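Local coordinates for possible transcriptional regulatory arsR-family protein (Mycobacterium bovis, PDB 3GW2) that probably binds DNA as a dimeric winged helix-turn-helix regulator of the ArsR family, in a network that coordinates tolerance to the antitubercular drug bedaquiline, at residues V68-R71 and R76-Y79; L28-L33 and Q60-G65. One frame throughout, in Å; residues are numbered along the deposited sequence.

Contact 1: V68-R71 and R76-Y79; sequences VEAR and RQYY
With CG of Arg71 lodged between its own backbone N and carbonyl carbon (chi1 62°) and the chain extended from there to NE, the guanidinium is carried across to Tyr78, whose CG stands beside its backbone N, anti to the carbonyl carbon (chi1 -65°). The two flat groups stack almost parallel, planes 3° apart and centres 4.5 Å apart, but offset: Arg71 NH2 lies over the rim of the ring, 3.8 Å from Tyr78 CG. The same two residues also form a hydrogen-bonded antiparallel pair. Tyr78 N gives a bond to Arg71 O at 2.8 Å, and Arg71 N returns one to Tyr78 O at 2.9 Å.

Ala70 and Tyr79, the neighbouring non-hydrogen-bonded pair, turn to the other face of the sheet. There the methyl CB of Ala70 sits over one face of the Tyr79 ring in a CH-pi contact, 3.8 Å from the centroid, while Val68 CG2 meets the ring edge, 3.6 Å from Tyr79 CD1. Leu59 of helix 52-64 and Val41 of helix 41-48 also touch Tyr79, so this face of the hairpin is the one turned to the helices. Between the strands, Tyr79 CA approaches Glu69 O at 3.2 Å as a CA-H...O contact.

Arg71 also forms salt bridges with Glu38 through NH2 and with Glu73 through NH1. Two carboxylates thus pull on the guanidinium while the Tyr78 ring supports one of its faces, which should restrict its turning.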
loop_
_atom_site.group_PDB
_atom_site.type_symbol
_atom_site.label_atom_id
_atom_site.label_comp_id
_atom_site.label_asym_id
_atom_site.label_seq_id
_atom_site.Cartn_x
_atom_site.Cartn_y
_atom_site.Cartn_z
ATOM N N VAL A 68 -3.038 5.373 -11.097
ATOM C CA VAL A 68 -2.851 6.224 -12.269
ATOM C C VAL A 68 -3.976 5.978 -13.286
ATOM O O VAL A 68 -4.632 4.928 -13.254
ATOM C CB VAL A 68 -1.470 6.001 -12.950
ATOM C CG1 VAL A 68 -0.318 6.434 -12.029
ATOM C CG2 VAL A 68 -1.292 4.545 -13.411
ATOM N N GLU A 69 -4.206 6.953 -14.165
ATOM C CA GLU A 69 -5.076 6.756 -15.324
ATOM C C GLU A 69 -4.284 7.036 -16.585
ATOM O O GLU A 69 -3.237 7.683 -16.527
ATOM C CB GLU A 69 -6.317 7.645 -15.255
ATOM C CG GLU A 69 -7.152 7.381 -14.012
ATOM C CD GLU A 69 -8.597 7.084 -14.316
ATOM O OE1 GLU A 69 -9.080 7.495 -15.395
ATOM O OE2 GLU A 69 -9.261 6.440 -13.466
ATOM N N ALA A 70 -4.783 6.536 -17.714
ATOM C CA ALA A 70 -4.083 6.622 -18.979
ATOM C C ALA A 70 -4.999 7.134 -20.077
ATOM O O ALA A 70 -6.210 6.929 -20.038
ATOM C CB ALA A 70 -3.516 5.267 -19.362
ATOM N N ARG A 71 -4.412 7.820 -21.044
ATOM C CA ARG A 71 -5.106 8.176 -22.269
ATOM C C ARG A 71 -4.167 7.978 -23.442
ATOM O O ARG A 71 -2.946 8.107 -23.304
ATOM C CB ARG A 71 -5.637 9.612 -22.223
ATOM C CG ARG A 71 -4.577 10.677 -22.075
ATOM C CD ARG A 71 -5.170 12.080 -22.105
ATOM N NE ARG A 71 -4.080 13.050 -22.082
ATOM C CZ ARG A 71 -3.508 13.566 -23.173
ATOM N NH1 ARG A 71 -3.938 13.230 -24.394
ATOM N NH2 ARG A 71 -2.505 14.423 -23.039
ATOM N N ARG A 76 1.234 7.667 -28.831
ATOM C CA ARG A 76 1.694 7.854 -27.450
ATOM C C ARG A 76 0.601 7.545 -26.452
ATOM O O ARG A 76 -0.582 7.541 -26.797
ATOM C CB ARG A 76 2.176 9.287 -27.233
ATOM C CG ARG A 76 3.077 9.777 -28.340
ATOM C CD ARG A 76 4.100 10.783 -27.861
ATOM N NE ARG A 76 5.216 10.852 -28.804
ATOM C CZ ARG A 76 6.211 9.966 -28.846
ATOM N NH1 ARG A 76 6.241 8.942 -27.990
ATOM N NH2 ARG A 76 7.181 10.099 -29.745
ATOM N N GLN A 77 1.016 7.295 -25.212
ATOM C CA GLN A 77 0.119 7.060 -24.106
ATOM C C GLN A 77 0.563 7.976 -22.957
ATOM O O GLN A 77 1.755 8.042 -22.620
ATOM C CB GLN A 77 0.233 5.599 -23.690
ATOM C CG GLN A 77 -1.074 4.869 -23.509
ATOM C CD GLN A 77 -0.878 3.475 -22.943
ATOM O OE1 GLN A 77 0.253 2.993 -22.807
ATOM N NE2 GLN A 77 -1.978 2.822 -22.596
ATOM N N TYR A 78 -0.384 8.693 -22.373
ATOM C CA TYR A 78 -0.099 9.622 -21.285
ATOM C C TYR A 78 -0.718 9.112 -19.989
ATOM O O TYR A 78 -1.899 8.762 -19.945
ATOM C CB TYR A 78 -0.616 11.032 -21.616
ATOM C CG TYR A 78 0.082 11.666 -22.799
ATOM C CD1 TYR A 78 1.176 12.513 -22.617
ATOM C CD2 TYR A 78 -0.346 11.414 -24.107
ATOM C CE1 TYR A 78 1.832 13.096 -23.713
ATOM C CE2 TYR A 78 0.303 11.989 -25.208
ATOM C CZ TYR A 78 1.394 12.823 -25.001
ATOM O OH TYR A 78 2.038 13.392 -26.085
ATOM N N TYR A 79 0.086 9.076 -18.938
ATOM C CA TYR A 79 -0.371 8.602 -17.629
ATOM C C TYR A 79 -0.384 9.749 -16.637
ATOM O O TYR A 79 0.470 10.638 -16.705
ATOM C CB TYR A 79 0.564 7.513 -17.094
ATOM C CG TYR A 79 0.280 6.129 -17.616
ATOM C CD1 TYR A 79 -0.466 5.230 -16.857
ATOM C CD2 TYR A 79 0.745 5.720 -18.869
ATOM C CE1 TYR A 79 -0.741 3.945 -17.314
ATOM C CE2 TYR A 79 0.483 4.423 -19.343
ATOM C CZ TYR A 79 -0.263 3.547 -18.550
ATOM O OH TYR A 79 -0.535 2.269 -18.974
#

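Contact 2: L28-L33 and Q60-G65; sequences LQILDL and QALKSG
Leu31 and Leu62 are the closest residues by backbone between 28-33 and 60-65, yet their CA atoms are still 8.7 Å from one another, so the two helices stay well apart. Segment 28-33 and residues 60-64 are helical; 60-65 includes the C-terminal turn of helix 52-64, which gives way at Gly65. In this last turn Gln60 O accepts from two donors, Ser64 N at 2.9 Å and Ser64 OG at 3.0 Å. They arrive from opposite faces of the carbonyl plane, and the hydroxyl is 37° out of that plane.

The gap between the helices is bridged by one side chain, Leu62, whose two methyls divide the work. CD1 reaches Ile30, coming within 3.6 Å of Ile30 CG2 and 3.9 Å of Ile30 CB. With CG1 of Ile30 beside the backbone N (chi1 -67°), its CG2 methyl falls anti to that N. CD2 meets Leu31 more loosely, 4.2 Å from Leu31 CD1, as the two leucine side chains run antiparallel, passing alongside one another.

All three residues are buried, and the contact is purely apolar. Ile44 of helix 41-48 and Leu59 of helix 52-64 also touch Ile30; Val68 lies against both leucines, and Phe90 of helix 84-98 against Leu31. Elsewhere on helix 27-34, Leu28 packs on Val15 of the second subunit. A preceding helix joined to the C-terminal end of the helix-turn-helix at residues 41-64 through such a core is characteristic of the winged-helix domain of ArsR-family regulators.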
loop_
_atom_site.group_PDB
_atom_site.type_symbol
_atom_site.label_atom_id
_atom_site.label_comp_id
_atom_site.label_asym_id
_atom_site.label_seq_id
_atom_site.Cartn_x
_atom_site.Cartn_y
_atom_site.Cartn_z
ATOM N N LEU A 28 7.573 3.444 -7.345
ATOM C CA LEU A 28 7.130 4.659 -6.646
ATOM C C LEU A 28 7.755 5.964 -7.192
ATOM O O LEU A 28 7.199 7.060 -7.019
ATOM C CB LEU A 28 7.412 4.523 -5.152
ATOM C CG LEU A 28 6.371 3.824 -4.250
ATOM C CD1 LEU A 28 5.502 2.848 -5.005
ATOM C CD2 LEU A 28 7.072 3.136 -3.116
ATOM N N GLN A 29 8.915 5.841 -7.830
ATOM C CA GLN A 29 9.546 6.969 -8.526
ATOM C C GLN A 29 8.616 7.545 -9.582
ATOM O O GLN A 29 8.522 8.756 -9.734
ATOM C CB GLN A 29 10.868 6.547 -9.168
ATOM C CG GLN A 29 11.911 6.110 -8.153
ATOM C CD GLN A 29 13.214 5.676 -8.788
ATOM O OE1 GLN A 29 13.992 4.938 -8.181
ATOM N NE2 GLN A 29 13.468 6.139 -10.002
ATOM N N ILE A 30 7.904 6.669 -10.282
ATOM C CA ILE A 30 6.897 7.092 -11.255
ATOM C C ILE A 30 5.877 8.024 -10.628
ATOM O O ILE A 30 5.520 9.046 -11.211
ATOM C CB ILE A 30 6.181 5.886 -11.910
ATOM C CG1 ILE A 30 7.172 5.085 -12.782
ATOM C CG2 ILE A 30 4.991 6.374 -12.746
ATOM C CD1 ILE A 30 6.653 3.721 -13.278
ATOM N N LEU A 31 5.425 7.683 -9.424
ATOM C CA LEU A 31 4.431 8.501 -8.720
ATOM C C LEU A 31 4.963 9.882 -8.382
ATOM O O LEU A 31 4.274 10.881 -8.593
ATOM C CB LEU A 31 3.895 7.764 -7.478
ATOM C CG LEU A 31 3.005 6.554 -7.763
ATOM C CD1 LEU A 31 2.571 5.895 -6.459
ATOM C CD2 LEU A 31 1.775 6.951 -8.582
ATOM N N ASP A 32 6.204 9.952 -7.897
ATOM C CA ASP A 32 6.855 11.247 -7.642
ATOM C C ASP A 32 6.991 12.065 -8.906
ATOM O O ASP A 32 6.806 13.283 -8.892
ATOM C CB ASP A 32 8.228 11.061 -6.996
ATOM C CG ASP A 32 8.209 11.343 -5.509
ATOM O OD1 ASP A 32 7.775 12.446 -5.102
ATOM O OD2 ASP A 32 8.626 10.467 -4.731
ATOM N N LEU A 33 7.285 11.383 -10.010
ATOM C CA LEU A 33 7.442 12.039 -11.299
ATOM C C LEU A 33 6.133 12.628 -11.824
ATOM O O LEU A 33 6.119 13.730 -12.379
ATOM C CB LEU A 33 8.034 11.070 -12.323
ATOM C CG LEU A 33 8.403 11.676 -13.666
ATOM C CD1 LEU A 33 9.623 12.601 -13.553
ATOM C CD2 LEU A 33 8.642 10.570 -14.670
ATOM N N GLN A 60 1.238 -0.311 -15.799
ATOM C CA GLN A 60 0.133 -1.266 -15.662
ATOM C C GLN A 60 -0.120 -1.667 -14.212
ATOM O O GLN A 60 -1.278 -1.738 -13.779
ATOM C CB GLN A 60 0.395 -2.523 -16.488
ATOM C CG GLN A 60 -0.381 -2.589 -17.780
ATOM C CD GLN A 60 -0.062 -1.464 -18.743
ATOM O OE1 GLN A 60 -0.852 -0.524 -18.896
ATOM N NE2 GLN A 60 1.089 -1.554 -19.411
ATOM N N ALA A 61 0.954 -1.923 -13.466
ATOM C CA ALA A 61 0.839 -2.265 -12.054
ATOM C C ALA A 61 0.194 -1.132 -11.266
ATOM O O ALA A 61 -0.690 -1.372 -10.445
ATOM C CB ALA A 61 2.193 -2.640 -11.466
ATOM N N LEU A 62 0.625 0.102 -11.526
ATOM C CA LEU A 62 0.001 1.287 -10.915
ATOM C C LEU A 62 -1.472 1.438 -11.288
ATOM O O LEU A 62 -2.310 1.750 -10.432
ATOM C CB LEU A 62 0.786 2.558 -11.244
ATOM C CG LEU A 62 2.187 2.615 -10.619
ATOM C CD1 LEU A 62 2.957 3.792 -11.199
ATOM C CD2 LEU A 62 2.101 2.702 -9.091
ATOM N N LYS A 63 -1.781 1.199 -12.558
ATOM C CA LYS A 63 -3.154 1.289 -13.074
ATOM C C LYS A 63 -4.093 0.252 -12.435
ATOM O O LYS A 63 -5.220 0.585 -12.071
ATOM C CB LYS A 63 -3.138 1.127 -14.590
ATOM C CG LYS A 63 -4.358 1.678 -15.335
ATOM C CD LYS A 63 -4.169 1.383 -16.819
ATOM C CE LYS A 63 -5.318 1.881 -17.693
ATOM N NZ LYS A 63 -6.572 1.094 -17.508
ATOM N N SER A 64 -3.632 -0.991 -12.284
ATOM C CA SER A 64 -4.438 -2.047 -11.649
ATOM C C SER A 64 -4.750 -1.729 -10.191
ATOM O O SER A 64 -5.743 -2.193 -9.654
ATOM C CB SER A 64 -3.729 -3.400 -11.717
ATOM O OG SER A 64 -3.409 -3.738 -13.056
ATOM N N GLY A 65 -3.884 -0.945 -9.555
ATOM C CA GLY A 65 -4.110 -0.515 -8.189
ATOM C C GLY A 65 -4.898 0.780 -8.106
ATOM O O GLY A 65 -5.103 1.313 -7.014
#

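Overall arrangement
The centre of contact 2 lies about 2 Å from the centre of the chain, and contact 1 lies farther out, with about 11 Å between the centres of the two contacts. Strand 68-73 follows helix 52-64 after a short turn, bringing them together. Val68 belongs to both packings: its CG2 is 3.6 Å from Leu62 CB, and its CG1 is 4.1 Å from Leu31 CD2. Tyr79 OH and Gln60 OE1 are 2.8 Å apart. The hairpin of contact 1 is the wing, and segment 60-65 contains the C-terminal end of the helix-turn-helix, so the two contacts tie the wing and the probable DNA-reading unit to one hydrophobic core.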